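Local atomic coordinates of ribosome-inactivating protein 3 (Zea mays, PDB entry 2PQI), a protein that belongs to the plant ribosome-inactivating proteins, an enzyme family named for its effect on ribosomes. Residues 44-47 with 48-52. Residues are numbered along the deposited sequence; the frame is centred on the assembly and turned at random.
Sequences PEKK and VPELW
K46 and V48 meet inside a beta turn of residues 46-49, on the surface loop that leads from helix 16-28 into strand 52-58. The CA atoms of K46 and P49 are 5.3 Å apart, and K47 in the alpha region followed by V48 in the beta region makes the turn type VIII. The CB of V48 is directed away from residues 44-47 overall, though CB and CG2 still lie against the carbonyl carbon of K47. Its carbonyl is what meets K46: K46 CB lies 3.4 Å from V48 O, and the aliphatic stem continues past it with K46 CD at 3.8 Å. P49 has no N-H, and a type VIII turn carries no 4-to-1 hydrogen bond; P49 CD lies 3.5 Å from K47 O, while its side chain touches R69 of strand 63-69. At E50, CG sits between the backbone N and the carbonyl carbon (chi1 86°), and the extended chain beyond it crosses the equally extended K46 at a slant. The resulting salt bridge is doubtful in detail, because K46 NZ and E50 OE1 are modelled only 2.3 Å apart, a clash. The backbone N of K46 is hydrogen-bonded to D71 OD2. L51 is backbone-bonded to M70 and W52 to K2, as the chain enters the sheet between strands 63-69 and 2-8. The buried indole of W52 turns back toward the turn, its NE1 giving P49 O a weak, bent hydrogen bond of 3.3 Å and 138°.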
loop_
_atom_site.group_PDB
_atom_site.type_symbol
_atom_site.label_atom_id
_atom_site.label_comp_id
_atom_site.label_asym_id
_atom_site.label_seq_id
_atom_site.Cartn_x
_atom_site.Cartn_y
_atom_site.Cartn_z
ATOM N N PRO A 44 4.462 15.394 -5.468
ATOM C CA PRO A 44 5.124 15.787 -4.215
ATOM C C PRO A 44 4.151 15.886 -3.032
ATOM O O PRO A 44 2.977 16.257 -3.187
ATOM C CB PRO A 44 5.777 17.116 -4.566
ATOM C CG PRO A 44 4.819 17.699 -5.589
ATOM C CD PRO A 44 4.436 16.502 -6.440
ATOM N N GLU A 45 4.647 15.548 -1.850
ATOM C CA GLU A 45 3.819 15.557 -0.667
ATOM C C GLU A 45 3.254 16.912 -0.322
ATOM O O GLU A 45 3.841 17.945 -0.605
ATOM C CB GLU A 45 4.591 15.015 0.537
ATOM C CG GLU A 45 3.685 14.606 1.693
ATOM C CD GLU A 45 4.429 13.918 2.825
ATOM O OE1 GLU A 45 3.762 13.328 3.697
ATOM O OE2 GLU A 45 5.674 13.968 2.848
ATOM N N LYS A 46 2.087 16.877 0.296
ATOM C CA LYS A 46 1.383 18.062 0.752
ATOM C C LYS A 46 0.743 17.757 2.105
ATOM O O LYS A 46 0.458 16.599 2.434
ATOM C CB LYS A 46 0.284 18.453 -0.231
ATOM C CG LYS A 46 0.756 19.183 -1.458
ATOM C CD LYS A 46 -0.443 19.659 -2.252
ATOM C CE LYS A 46 -0.027 20.583 -3.372
ATOM N NZ LYS A 46 -1.136 20.729 -4.337
ATOM N N LYS A 47 0.534 18.799 2.897
ATOM C CA LYS A 47 -0.103 18.637 4.190
ATOM C C LYS A 47 -1.481 18.035 3.880
ATOM O O LYS A 47 -1.883 17.016 4.447
ATOM C CB LYS A 47 -0.246 20.004 4.841
ATOM C CG LYS A 47 0.270 20.077 6.257
ATOM C CD LYS A 47 1.027 21.395 6.510
ATOM C CE LYS A 47 2.492 21.317 6.052
ATOM N NZ LYS A 47 3.250 22.581 6.312
ATOM N N VAL A 48 -2.181 18.675 2.949
ATOM C CA VAL A 48 -3.499 18.255 2.518
ATOM C C VAL A 48 -3.320 17.710 1.111
ATOM O O VAL A 48 -3.091 18.473 0.180
ATOM C CB VAL A 48 -4.482 19.462 2.476
ATOM C CG1 VAL A 48 -5.786 19.048 1.818
ATOM C CG2 VAL A 48 -4.750 19.976 3.887
ATOM N N PRO A 49 -3.417 16.380 0.938
ATOM C CA PRO A 49 -3.265 15.717 -0.364
ATOM C C PRO A 49 -4.283 16.145 -1.415
ATOM O O PRO A 49 -5.468 16.287 -1.120
ATOM C CB PRO A 49 -3.391 14.237 -0.010
ATOM C CG PRO A 49 -4.264 14.257 1.189
ATOM C CD PRO A 49 -3.697 15.389 1.989
ATOM N N GLU A 50 -3.825 16.346 -2.647
ATOM C CA GLU A 50 -4.743 16.749 -3.705
ATOM C C GLU A 50 -5.049 15.618 -4.680
ATOM O O GLU A 50 -6.080 15.632 -5.334
ATOM C CB GLU A 50 -4.215 17.992 -4.447
ATOM C CG GLU A 50 -3.238 17.760 -5.596
ATOM C CD GLU A 50 -2.769 19.076 -6.217
ATOM O OE1 GLU A 50 -3.005 20.135 -5.593
ATOM O OE2 GLU A 50 -2.164 19.055 -7.316
ATOM N N LEU A 51 -4.166 14.631 -4.768
ATOM C CA LEU A 51 -4.396 13.498 -5.657
ATOM C C LEU A 51 -4.724 12.265 -4.831
ATOM O O LEU A 51 -4.006 11.941 -3.879
ATOM C CB LEU A 51 -3.171 13.243 -6.539
ATOM C CG LEU A 51 -2.924 14.378 -7.533
ATOM C CD1 LEU A 51 -1.675 14.092 -8.331
ATOM C CD2 LEU A 51 -4.125 14.517 -8.458
ATOM N N TRP A 52 -5.814 11.593 -5.207
ATOM C CA TRP A 52 -6.293 10.411 -4.506
ATOM C C TRP A 52 -6.590 9.222 -5.382
ATOM O O TRP A 52 -7.064 9.359 -6.518
ATOM C CB TRP A 52 -7.574 10.715 -3.716
ATOM C CG TRP A 52 -7.384 11.593 -2.534
ATOM C CD1 TRP A 52 -7.369 12.951 -2.524
ATOM C CD2 TRP A 52 -7.169 11.176 -1.179
ATOM N NE1 TRP A 52 -7.164 13.414 -1.249
ATOM C CE2 TRP A 52 -7.040 12.346 -0.400
ATOM C CE3 TRP A 52 -7.075 9.926 -0.548
ATOM C CZ2 TRP A 52 -6.816 12.310 0.990
ATOM C CZ3 TRP A 52 -6.851 9.888 0.831
ATOM C CH2 TRP A 52 -6.725 11.082 1.585
#